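Local coordinates for protein toll (Drosophila melanogaster, PDB 4LXR) that acts as the receptor for the processed cytokine Spätzle, switching on the signalling that sets embryonic dorsal-ventral polarity and induces antifungal defence, at residues C80-H85 with L103-D108; T218-I223 with A239-V244; V527-N532 with F561-D566; T629-L634 with L654-A659. One frame throughout, in Å; residues are numbered along the deposited sequence.

Contact 1: residues C80-H85 with L103-D108; sequences CMLPGH and LIFESD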
# COMPACT_ATOMS: atom_id res chain seq x y z
N CYS A 80 -3.38 37.76 -18.80
CA CYS A 80 -3.61 39.18 -19.02
C CYS A 80 -3.02 39.63 -20.35
O CYS A 80 -2.11 38.99 -20.87
CB CYS A 80 -3.05 40.01 -17.86
SG CYS A 80 -3.78 39.54 -16.23
N MET A 81 -3.56 40.71 -20.90
CA MET A 81 -3.01 41.28 -22.13
C MET A 81 -1.91 42.26 -21.78
O MET A 81 -2.01 42.98 -20.78
CB MET A 81 -4.10 41.99 -22.94
CG MET A 81 -5.21 41.03 -23.32
SD MET A 81 -6.53 41.78 -24.24
CE MET A 81 -5.69 42.16 -25.78
N LEU A 82 -0.86 42.27 -22.60
CA LEU A 82 0.15 43.30 -22.48
C LEU A 82 -0.52 44.64 -22.74
O LEU A 82 -1.25 44.81 -23.73
CB LEU A 82 1.32 43.04 -23.45
CG LEU A 82 2.11 41.81 -23.01
CD1 LEU A 82 3.08 41.34 -24.12
CD2 LEU A 82 2.85 42.09 -21.70
N PRO A 83 -0.27 45.60 -21.84
CA PRO A 83 -1.06 46.84 -21.78
C PRO A 83 -0.64 47.91 -22.80
O PRO A 83 -0.46 49.07 -22.43
CB PRO A 83 -0.81 47.33 -20.35
CG PRO A 83 0.53 46.81 -20.02
CD PRO A 83 0.67 45.49 -20.71
N GLY A 84 -0.50 47.52 -24.06
CA GLY A 84 -0.13 48.48 -25.11
C GLY A 84 1.20 49.19 -24.89
O GLY A 84 2.21 48.57 -24.53
N HIS A 85 1.21 50.50 -25.10
CA HIS A 85 2.41 51.30 -24.91
C HIS A 85 2.47 51.88 -23.50
O HIS A 85 2.97 52.97 -23.29
CB HIS A 85 2.43 52.42 -25.95
CG HIS A 85 2.46 51.91 -27.36
ND1 HIS A 85 3.25 50.85 -27.75
CD2 HIS A 85 1.77 52.30 -28.46
CE1 HIS A 85 3.07 50.62 -29.04
NE2 HIS A 85 2.17 51.48 -29.49
N LEU A 103 7.89 39.55 -10.28
CA LEU A 103 6.78 39.70 -11.22
C LEU A 103 6.74 38.47 -12.11
O LEU A 103 7.75 38.13 -12.76
CB LEU A 103 6.94 40.95 -12.10
CG LEU A 103 5.88 41.12 -13.21
CD1 LEU A 103 4.45 41.26 -12.64
CD2 LEU A 103 6.20 42.31 -14.17
N ILE A 104 5.58 37.81 -12.14
CA ILE A 104 5.30 36.68 -13.02
C ILE A 104 4.22 37.13 -14.00
O ILE A 104 3.22 37.73 -13.61
CB ILE A 104 4.83 35.47 -12.21
CG1 ILE A 104 6.01 34.91 -11.40
CG2 ILE A 104 4.17 34.40 -13.09
CD1 ILE A 104 5.59 34.24 -10.15
N PHE A 105 4.44 36.91 -15.29
CA PHE A 105 3.46 37.30 -16.30
C PHE A 105 3.30 36.11 -17.22
O PHE A 105 4.13 35.88 -18.10
CB PHE A 105 3.90 38.55 -17.07
CG PHE A 105 2.79 39.21 -17.86
CD1 PHE A 105 2.39 38.70 -19.11
CD2 PHE A 105 2.14 40.33 -17.37
CE1 PHE A 105 1.38 39.31 -19.83
CE2 PHE A 105 1.11 40.95 -18.08
CZ PHE A 105 0.73 40.44 -19.31
N GLU A 106 2.23 35.36 -17.00
CA GLU A 106 1.95 34.14 -17.74
C GLU A 106 0.65 34.30 -18.51
O GLU A 106 -0.42 34.38 -17.90
CB GLU A 106 1.84 32.98 -16.74
CG GLU A 106 1.47 31.65 -17.32
CD GLU A 106 1.29 30.61 -16.22
OE1 GLU A 106 0.13 30.32 -15.86
OE2 GLU A 106 2.31 30.10 -15.70
N SER A 107 0.71 34.34 -19.84
CA SER A 107 -0.51 34.56 -20.61
C SER A 107 -0.47 34.06 -22.04
O SER A 107 0.53 34.21 -22.73
CB SER A 107 -0.89 36.06 -20.61
OG SER A 107 -1.97 36.29 -21.51
N ASP A 108 -1.59 33.52 -22.50
CA ASP A 108 -1.75 33.14 -23.90
C ASP A 108 -2.65 34.13 -24.63
O ASP A 108 -3.08 33.89 -25.77
CB ASP A 108 -2.32 31.72 -23.99
CG ASP A 108 -1.41 30.70 -23.32
OD1 ASP A 108 -0.17 30.91 -23.34
OD2 ASP A 108 -1.91 29.71 -22.78
O HOH W 1 -0.59 37.70 -17.68

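Contact 2: residues T218-I223 with A239-V244; sequences TSVLGI and AHLTNV. With NAG (2-acetamido-2-deoxy-beta-D-glucopyranose), chain J.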
# COMPACT_ATOMS: atom_id res chain seq x y z
N THR A 218 32.98 30.27 -15.26
CA THR A 218 33.62 29.69 -14.07
C THR A 218 32.80 29.80 -12.80
O THR A 218 33.11 29.16 -11.80
CB THR A 218 34.99 30.36 -13.78
OG1 THR A 218 34.83 31.78 -13.79
CG2 THR A 218 36.03 29.96 -14.83
N SER A 219 31.79 30.66 -12.81
CA SER A 219 30.95 30.81 -11.64
C SER A 219 29.87 29.72 -11.60
O SER A 219 29.26 29.48 -10.55
CB SER A 219 30.30 32.18 -11.66
OG SER A 219 29.38 32.28 -12.75
N VAL A 220 29.65 29.06 -12.73
CA VAL A 220 28.47 28.20 -12.89
C VAL A 220 28.54 26.93 -12.03
O VAL A 220 29.50 26.17 -12.11
CB VAL A 220 28.19 27.86 -14.38
CG1 VAL A 220 27.10 26.75 -14.53
CG2 VAL A 220 27.78 29.11 -15.15
N LEU A 221 27.51 26.71 -11.22
CA LEU A 221 27.48 25.58 -10.30
C LEU A 221 26.57 24.48 -10.82
O LEU A 221 26.76 23.30 -10.51
CB LEU A 221 27.03 26.04 -8.90
CG LEU A 221 27.89 27.15 -8.28
CD1 LEU A 221 27.35 27.53 -6.92
CD2 LEU A 221 29.34 26.71 -8.17
N GLY A 222 25.58 24.87 -11.60
CA GLY A 222 24.63 23.91 -12.13
C GLY A 222 24.32 24.11 -13.60
O GLY A 222 24.01 25.23 -14.05
N ILE A 223 24.43 23.04 -14.37
CA ILE A 223 23.97 23.06 -15.75
C ILE A 223 23.04 21.89 -16.06
O ILE A 223 23.35 20.71 -15.79
CB ILE A 223 25.12 23.11 -16.78
CG1 ILE A 223 24.53 23.13 -18.19
CG2 ILE A 223 26.09 21.93 -16.62
CD1 ILE A 223 25.58 23.21 -19.25
N ALA A 239 34.84 21.67 -20.35
CA ALA A 239 36.17 22.07 -19.88
C ALA A 239 36.21 23.39 -19.12
O ALA A 239 37.00 23.54 -18.19
CB ALA A 239 37.15 22.10 -21.03
N HIS A 240 35.38 24.35 -19.51
CA HIS A 240 35.43 25.66 -18.87
C HIS A 240 34.59 25.75 -17.59
O HIS A 240 34.73 26.69 -16.82
CB HIS A 240 35.01 26.75 -19.86
CG HIS A 240 36.03 27.03 -20.91
ND1 HIS A 240 35.69 27.30 -22.22
CD2 HIS A 240 37.37 27.09 -20.85
CE1 HIS A 240 36.79 27.51 -22.92
NE2 HIS A 240 37.82 27.39 -22.12
N LEU A 241 33.71 24.77 -17.39
CA LEU A 241 32.86 24.75 -16.20
C LEU A 241 33.61 24.14 -15.03
O LEU A 241 33.20 23.11 -14.50
CB LEU A 241 31.59 23.93 -16.49
CG LEU A 241 30.68 24.50 -17.58
CD1 LEU A 241 29.57 23.52 -17.97
CD2 LEU A 241 30.08 25.83 -17.14
N THR A 242 34.70 24.77 -14.62
CA THR A 242 35.59 24.16 -13.63
C THR A 242 35.01 24.07 -12.23
O THR A 242 35.44 23.25 -11.43
CB THR A 242 36.96 24.86 -13.58
OG1 THR A 242 36.77 26.26 -13.36
CG2 THR A 242 37.72 24.64 -14.88
N ASN A 243 34.03 24.93 -11.93
CA ASN A 243 33.40 24.92 -10.62
C ASN A 243 32.03 24.23 -10.58
O ASN A 243 31.34 24.27 -9.55
CB ASN A 243 33.31 26.35 -10.07
CG ASN A 243 34.67 26.92 -9.71
OD1 ASN A 243 35.51 26.22 -9.16
ND2 ASN A 243 34.89 28.19 -10.02
N VAL A 244 31.62 23.63 -11.69
CA VAL A 244 30.29 23.01 -11.74
C VAL A 244 30.16 21.86 -10.72
O VAL A 244 31.09 21.07 -10.54
CB VAL A 244 29.91 22.57 -13.17
CG1 VAL A 244 30.70 21.30 -13.61
CG2 VAL A 244 28.42 22.34 -13.27
C1 NAG J . 36.26 28.59 -9.82
C2 NAG J . 36.84 28.82 -8.42
C3 NAG J . 38.17 29.54 -8.51
C4 NAG J . 39.13 28.72 -9.37
C5 NAG J . 38.51 28.48 -10.75
C6 NAG J . 39.35 27.58 -11.62
C7 NAG J . 35.38 28.97 -6.48
C8 NAG J . 34.42 29.81 -5.69
N2 NAG J . 35.90 29.53 -7.57
O3 NAG J . 38.70 29.73 -7.21
O4 NAG J . 40.39 29.37 -9.51
O5 NAG J . 37.22 27.84 -10.62
O6 NAG J . 39.13 27.85 -13.00
O7 NAG J . 35.67 27.83 -6.13
O HOH W 2 31.96 26.28 -13.33

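Contact 3: residues V527-N532 with F561-D566; sequences VHVDLN and FKLRTD. With NAG (2-acetamido-2-deoxy-beta-D-glucopyranose), chain F; NAG (2-acetamido-2-deoxy-beta-D-glucopyranose), chain B.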
# COMPACT_ATOMS: atom_id res chain seq x y z
N VAL A 527 -0.03 -10.49 20.39
CA VAL A 527 0.32 -10.68 18.99
C VAL A 527 -0.92 -10.88 18.14
O VAL A 527 -1.75 -11.72 18.45
CB VAL A 527 1.20 -11.93 18.83
CG1 VAL A 527 1.69 -12.06 17.39
CG2 VAL A 527 2.38 -11.88 19.80
N HIS A 528 -1.06 -10.10 17.08
CA HIS A 528 -2.15 -10.28 16.12
C HIS A 528 -1.74 -11.27 15.04
O HIS A 528 -0.61 -11.21 14.54
CB HIS A 528 -2.55 -8.96 15.47
CG HIS A 528 -3.04 -7.93 16.44
ND1 HIS A 528 -4.38 -7.61 16.58
CD2 HIS A 528 -2.37 -7.14 17.32
CE1 HIS A 528 -4.51 -6.68 17.50
NE2 HIS A 528 -3.31 -6.37 17.96
N VAL A 529 -2.64 -12.17 14.68
CA VAL A 529 -2.38 -13.14 13.62
C VAL A 529 -3.55 -13.21 12.64
O VAL A 529 -4.67 -13.52 13.03
CB VAL A 529 -2.12 -14.57 14.17
CG1 VAL A 529 -1.70 -15.49 13.05
CG2 VAL A 529 -1.07 -14.54 15.27
N ASP A 530 -3.28 -12.94 11.37
CA ASP A 530 -4.32 -12.98 10.35
C ASP A 530 -4.40 -14.36 9.71
O ASP A 530 -3.48 -14.78 9.00
CB ASP A 530 -4.04 -11.91 9.28
CG ASP A 530 -5.24 -11.65 8.41
OD1 ASP A 530 -6.12 -12.54 8.32
OD2 ASP A 530 -5.32 -10.56 7.80
N LEU A 531 -5.51 -15.06 9.94
CA LEU A 531 -5.68 -16.43 9.45
C LEU A 531 -6.66 -16.54 8.28
O LEU A 531 -7.05 -17.64 7.90
CB LEU A 531 -6.15 -17.34 10.58
CG LEU A 531 -5.18 -17.52 11.75
CD1 LEU A 531 -5.79 -18.42 12.84
CD2 LEU A 531 -3.84 -18.07 11.24
N ASN A 532 -7.06 -15.40 7.73
CA ASN A 532 -8.05 -15.36 6.65
C ASN A 532 -7.61 -16.11 5.39
O ASN A 532 -6.41 -16.29 5.15
CB ASN A 532 -8.37 -13.91 6.28
CG ASN A 532 -9.29 -13.24 7.30
OD1 ASN A 532 -9.94 -13.92 8.09
ND2 ASN A 532 -9.35 -11.91 7.26
N PHE A 561 -2.62 -13.87 22.23
CA PHE A 561 -2.80 -13.48 20.84
C PHE A 561 -4.23 -13.06 20.51
O PHE A 561 -5.16 -13.33 21.27
CB PHE A 561 -2.34 -14.59 19.89
CG PHE A 561 -2.94 -15.94 20.18
CD1 PHE A 561 -4.31 -16.15 20.06
CD2 PHE A 561 -2.13 -17.01 20.54
CE1 PHE A 561 -4.86 -17.40 20.33
CE2 PHE A 561 -2.67 -18.25 20.80
CZ PHE A 561 -4.05 -18.45 20.70
N LYS A 562 -4.38 -12.41 19.36
CA LYS A 562 -5.68 -12.04 18.82
C LYS A 562 -5.73 -12.46 17.35
O LYS A 562 -5.00 -11.93 16.50
CB LYS A 562 -5.90 -10.53 18.95
CG LYS A 562 -7.09 -10.00 18.17
CD LYS A 562 -7.41 -8.57 18.58
CE LYS A 562 -8.53 -7.99 17.73
NZ LYS A 562 -9.73 -8.87 17.73
N LEU A 563 -6.59 -13.44 17.06
CA LEU A 563 -6.68 -14.01 15.72
C LEU A 563 -7.73 -13.31 14.90
O LEU A 563 -8.83 -13.04 15.38
CB LEU A 563 -7.01 -15.50 15.81
CG LEU A 563 -6.19 -16.29 16.82
CD1 LEU A 563 -6.70 -17.72 16.91
CD2 LEU A 563 -4.73 -16.27 16.42
N ARG A 564 -7.39 -13.01 13.65
CA ARG A 564 -8.35 -12.45 12.70
C ARG A 564 -8.86 -13.57 11.82
O ARG A 564 -8.11 -14.19 11.06
CB ARG A 564 -7.70 -11.36 11.85
CG ARG A 564 -8.57 -10.87 10.71
CD ARG A 564 -8.11 -9.51 10.23
NE ARG A 564 -8.18 -9.38 8.78
CZ ARG A 564 -8.12 -8.23 8.12
NH1 ARG A 564 -8.00 -7.09 8.79
NH2 ARG A 564 -8.19 -8.21 6.80
N THR A 565 -10.16 -13.84 11.94
CA THR A 565 -10.77 -14.99 11.30
C THR A 565 -12.05 -14.63 10.56
O THR A 565 -12.76 -15.51 10.08
CB THR A 565 -11.13 -16.06 12.35
OG1 THR A 565 -11.91 -15.45 13.38
CG2 THR A 565 -9.86 -16.63 12.96
N ASP A 566 -12.33 -13.34 10.45
CA ASP A 566 -13.59 -12.85 9.87
C ASP A 566 -13.78 -13.33 8.44
O ASP A 566 -14.91 -13.43 7.96
CB ASP A 566 -13.66 -11.32 9.95
CG ASP A 566 -12.79 -10.63 8.91
OD1 ASP A 566 -11.55 -10.75 8.99
OD2 ASP A 566 -13.35 -9.97 8.01
C1 NAG F . -2.50 -10.09 5.16
C2 NAG F . -3.23 -8.78 5.52
C3 NAG F . -4.57 -8.68 4.78
C4 NAG F . -4.42 -9.01 3.30
C5 NAG F . -3.66 -10.31 3.14
C6 NAG F . -3.42 -10.70 1.69
C7 NAG F . -3.04 -7.64 7.69
C8 NAG F . -2.37 -6.52 6.96
N2 NAG F . -3.43 -8.68 6.95
O3 NAG F . -5.09 -7.36 4.95
O4 NAG F . -5.70 -9.23 2.70
O5 NAG F . -2.38 -10.19 3.76
O6 NAG F . -2.58 -9.76 1.04
O7 NAG F . -3.23 -7.60 8.90
C1 NAG B . -6.46 -8.09 2.28
C2 NAG B . -7.45 -8.58 1.24
C3 NAG B . -8.35 -7.44 0.77
C4 NAG B . -9.00 -6.73 1.96
C5 NAG B . -7.95 -6.35 3.00
C6 NAG B . -8.56 -5.83 4.28
C7 NAG B . -6.60 -10.50 -0.06
C8 NAG B . -5.91 -10.93 -1.31
N2 NAG B . -6.77 -9.19 0.10
O3 NAG B . -9.35 -7.96 -0.11
O4 NAG B . -9.61 -5.53 1.49
O5 NAG B . -7.17 -7.50 3.36
O6 NAG B . -7.67 -5.96 5.38
O7 NAG B . -6.98 -11.32 0.78
O HOH W 3 -7.22 -10.81 5.79

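Contact 4: residues T629-L634 with L654-A659; sequences THVPRL and LRLPSA. With NAG (2-acetamido-2-deoxy-beta-D-glucopyranose), chain G.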
# COMPACT_ATOMS: atom_id res chain seq x y z
N THR A 629 -34.06 -56.19 10.28
CA THR A 629 -34.87 -56.97 11.20
C THR A 629 -34.13 -57.15 12.52
O THR A 629 -34.73 -57.40 13.56
CB THR A 629 -35.26 -58.34 10.61
OG1 THR A 629 -34.08 -59.08 10.27
CG2 THR A 629 -36.09 -58.15 9.35
N HIS A 630 -32.81 -56.99 12.47
CA HIS A 630 -31.98 -57.10 13.67
C HIS A 630 -30.99 -55.95 13.76
O HIS A 630 -30.65 -55.31 12.76
CB HIS A 630 -31.21 -58.42 13.66
CG HIS A 630 -32.08 -59.63 13.78
ND1 HIS A 630 -32.43 -60.40 12.69
CD2 HIS A 630 -32.67 -60.20 14.85
CE1 HIS A 630 -33.20 -61.39 13.09
NE2 HIS A 630 -33.36 -61.30 14.40
N VAL A 631 -30.52 -55.69 14.98
CA VAL A 631 -29.46 -54.72 15.20
C VAL A 631 -28.15 -55.29 14.69
O VAL A 631 -27.71 -56.34 15.16
CB VAL A 631 -29.32 -54.38 16.69
CG1 VAL A 631 -28.08 -53.52 16.93
CG2 VAL A 631 -30.58 -53.68 17.20
N PRO A 632 -27.53 -54.61 13.72
CA PRO A 632 -26.28 -55.12 13.13
C PRO A 632 -25.11 -55.01 14.10
O PRO A 632 -25.20 -54.28 15.09
CB PRO A 632 -26.06 -54.21 11.93
CG PRO A 632 -26.71 -52.93 12.31
CD PRO A 632 -27.92 -53.31 13.14
N ARG A 633 -24.04 -55.75 13.81
CA ARG A 633 -22.78 -55.69 14.56
C ARG A 633 -22.29 -54.26 14.74
O ARG A 633 -22.04 -53.55 13.77
CB ARG A 633 -21.72 -56.48 13.80
CG ARG A 633 -22.13 -57.89 13.42
CD ARG A 633 -21.00 -58.60 12.69
NE ARG A 633 -21.16 -60.06 12.70
CZ ARG A 633 -20.30 -60.91 12.16
NH1 ARG A 633 -19.21 -60.46 11.55
NH2 ARG A 633 -20.54 -62.22 12.21
N LEU A 634 -22.12 -53.84 16.00
CA LEU A 634 -21.73 -52.46 16.31
C LEU A 634 -20.26 -52.35 16.70
O LEU A 634 -19.69 -53.27 17.29
CB LEU A 634 -22.62 -51.89 17.43
CG LEU A 634 -24.12 -51.79 17.13
CD1 LEU A 634 -24.91 -51.14 18.28
CD2 LEU A 634 -24.35 -51.04 15.82
N LEU A 654 -37.28 -56.76 14.65
CA LEU A 654 -38.17 -57.75 15.24
C LEU A 654 -37.91 -57.92 16.73
O LEU A 654 -38.83 -58.14 17.51
CB LEU A 654 -38.03 -59.09 14.52
CG LEU A 654 -38.37 -59.07 13.02
CD1 LEU A 654 -38.12 -60.43 12.42
CD2 LEU A 654 -39.81 -58.60 12.78
N ARG A 655 -36.65 -57.79 17.12
CA ARG A 655 -36.26 -57.95 18.51
C ARG A 655 -34.96 -57.18 18.75
O ARG A 655 -34.27 -56.82 17.80
CB ARG A 655 -36.08 -59.44 18.82
CG ARG A 655 -35.91 -59.79 20.29
CD ARG A 655 -35.72 -61.30 20.50
NE ARG A 655 -36.79 -62.09 19.89
CZ ARG A 655 -38.03 -62.19 20.37
NH1 ARG A 655 -38.38 -61.54 21.47
NH2 ARG A 655 -38.93 -62.94 19.74
N LEU A 656 -34.63 -56.91 20.01
CA LEU A 656 -33.35 -56.31 20.36
C LEU A 656 -32.40 -57.41 20.82
O LEU A 656 -32.84 -58.46 21.30
CB LEU A 656 -33.54 -55.27 21.46
CG LEU A 656 -34.34 -54.02 21.09
CD1 LEU A 656 -34.51 -53.10 22.30
CD2 LEU A 656 -33.68 -53.26 19.93
N PRO A 657 -31.08 -57.19 20.68
CA PRO A 657 -30.14 -58.18 21.21
C PRO A 657 -30.00 -57.97 22.71
O PRO A 657 -30.57 -57.01 23.23
CB PRO A 657 -28.83 -57.82 20.49
CG PRO A 657 -28.93 -56.36 20.26
CD PRO A 657 -30.39 -56.07 20.00
N SER A 658 -29.27 -58.85 23.40
CA SER A 658 -29.07 -58.68 24.84
C SER A 658 -28.09 -57.54 25.12
O SER A 658 -27.30 -57.15 24.26
CB SER A 658 -28.61 -59.98 25.50
OG SER A 658 -27.22 -60.15 25.42
N ALA A 659 -28.15 -57.00 26.34
CA ALA A 659 -27.35 -55.85 26.72
C ALA A 659 -25.85 -56.15 26.84
O ALA A 659 -25.05 -55.24 26.97
CB ALA A 659 -27.87 -55.25 28.03
C1 NAG G . -43.36 -55.18 10.31
C2 NAG G . -43.52 -56.26 9.24
C3 NAG G . -44.24 -55.68 8.02
C4 NAG G . -45.54 -55.00 8.42
C5 NAG G . -45.29 -54.00 9.54
C6 NAG G . -46.56 -53.40 10.11
C7 NAG G . -41.62 -57.81 9.46
C8 NAG G . -40.27 -58.19 8.92
N2 NAG G . -42.22 -56.78 8.85
O3 NAG G . -44.50 -56.71 7.07
O4 NAG G . -46.05 -54.31 7.28
O5 NAG G . -44.63 -54.65 10.64
O6 NAG G . -46.58 -51.99 9.96
O7 NAG G . -42.13 -58.40 10.40

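Contact 1: residues C80-H85 with L103-D108
Leu82 and Phe105 meet in a compact hydrophobic pairing. The CD2 methyl of Leu82 lies over one face of the aromatic ring, 4.0 Å from the centroid of Phe105, in a CH-pi contact, with CZ and CE1 the ring atoms it approaches most. With CG of Phe105 anti to its backbone N (chi1 -165°), the ring starts out from the strand beside the carbonyl carbon, and its CZ end meets the loop. On the opposite face sits an ordered water, over the ring centre, so that the aromatic group is held between a methyl and a water. That water accepts from Cys80 N at 3.0 Å and donates a weak bond to Glu106 O. Ser107 OG donates to Cys80 O across 2.8 Å, from above the carbonyl plane, and is also hydrogen-bonded to Asn109 N. Cys80 is tied by a disulfide to Cys52, and its CB rests 4.1 Å from Phe105 CZ.

The outer side is looser: Met81 and Glu106, both partly exposed, contribute little, and Glu106 instead forms a salt bridge with Arg129. The contact belongs to the N-terminal end of the leucine-rich repeat ectodomain, where parallel strands 74-78, 102-106 and 127-131 run side by side. It ties the loop before helix 88-94 to strand 102-106, Phe105 also touching Met77 and Phe130 of the flanking strands and Ile88 of the helix.

Contact 2: residues T218-I223 with A239-V244
The segment 218-223 runs against the type I turn Leu241 to Val244, the two backbones coming closest at Leu221 and Val244, whose CA atoms lie 4.1 Å apart. Asn243 leaves that turn toward the other segment. Its CG is anti to the carbonyl carbon (chi1 -70°), and ND2, although carrying an N-acetylglucosamine through a 1.4 Å bond to C1, still donates to Thr218 O at 2.7 Å with an angle of 143°. The carbonyl oxygen lies in the amide plane of Asn243, so the nitrogen that carries the sugar also spends its N-H on the main chain. A water adds a second bridge, donating to Val220 O and accepting from Asn243 N at 2.8 Å.

Such a link between one coil of a leucine-rich repeat solenoid and the next is expected here, since the segments span LRR 4 and the start of LRR 5, where the chain enters successive strands of the concave sheet. The apolar part is carried by the two methyls of Leu241: CD2 meets Val220 CB at 3.9 Å, and CD1 meets Ile223 CG2, the two side chains crossing at about a right angle. Val244 CG2 touches the same Ile223 methyl and lies 3.4 Å from Leu221 O. Leu221 also packs on His109 of the Spätzle chain. At the glycan end, Thr242 OG1 shares a 2.9 Å hydrogen bond with O6 of the sugar.

Contact 3: residues V527-N532 with F561-D566
Asp530 and Arg564 lie side by side, pointing the same way, at the end of two paired strands. The main chains of the strands are joined by a parallel ladder: Lys562 N donates to Val527 O, Val529 N to Lys562 O, Arg564 N to Val529 O at 2.8 Å, and Leu531 N to Arg564 O.

Past the ladder the side chains take over. Asp530 OD1 accepts from Asn532 N, closing an Asx turn, and is met nearly along its C-O axis. OD2 has three neighbours: N2 of the first glycan sugar donates at 2.8 Å, a water donates, and Arg564 NE sits 3.2 Å away. The last is charge pairing alone, because OD2 lies over the face of the guanidinium. Arg564, whose CG starts out alongside Asp530 anti to the backbone N (chi1 172°), spends NH2 on O6 of the second sugar, at 2.7 Å with an angle of 166°, and on the same water. That water also accepts from Asn532 ND2, whose other partner, Asp566 OD1, lies 3.0 Å off and is reached from above the carboxylate plane; Asn532 OD1 accepts from Arg567 N. An alanine at Arg564 would probably leave Asp530 without this countercharge and the O6 of the second sugar without this donor.

On the same face, Lys562 CD passes 3.6 Å from His528 CE1, while Val529 CB and Leu563 CD2 pack on the other, where Leu563 also touches Phe545 and Leu548 of helix 543-549. This parallel pairing is the final rung of the first leucine-rich repeat array, where strand 561-564 belongs to its C-terminal cap and a glycan meets the Asp530 and Arg564 side chains.

Contact 4: residues T629-L634 with L654-A659
Where the second N-terminal cap of the receptor hands over to LRR 16, Thr629 and Val631 of the cap lie alongside Leu654, Leu656 and Pro657 of the repeat. The touching parts run nearly the same way, 21° apart. The one hydrogen bond between them is main-chain, from Leu654 N to Thr629 O, at 2.8 Å and nearly straight at 173°. Leu654 keeps CG anti to its carbonyl carbon (chi1 -61°), which sets CG 4.0 Å from Thr629 CB; CD1 is equally near. Its CD2 goes to a different partner, lying 3.3 Å from O7 in the acetyl group of a glycan sugar. An alanine in place of Leu654 would probably keep the backbone bond but open a gap between Thr629 and the sugar, leaving the acetyl group without this apolar neighbour.

Segment 629-634 follows strand 618-622 of the cap and segment 654-659 follows strand 643-647 of the repeat, parallel neighbours in the sheet, so the cap stacks on the first coil of this leucine-rich repeat array. Farther along, Val631 CG2 reaches the ring of Pro657 at CD, 3.7 Å away, the side chains crossing at about a right angle, and then the CD2 methyl of Leu656 at 4.2 Å. Val631 CB adds to the pairing from 3.9 Å of the same Pro657 CD. Tyr664 touches both Leu656 and Pro657, while Leu648 touches Val631.

How the contacts relate
Contacts 1, 2 and 3 reach strands of the first repeat array, near its start, along its course and at its final rung, whereas contact 4 belongs to the second array, its centre about 108 Å from that of contact 1. Contacts 1 and 2 are buried, combine apolar packing with one water each, and lie within reach of Spätzle. Contact 3, partly buried, is the only strand ladder; it has a water too, but among charged groups. Contact 4, at the surface, relies on a single main-chain bond and a few apolar touches. Sugars meet contact 2 covalently, contact 3 by hydrogen bonds to charged groups, and contact 4 through a leucine methyl.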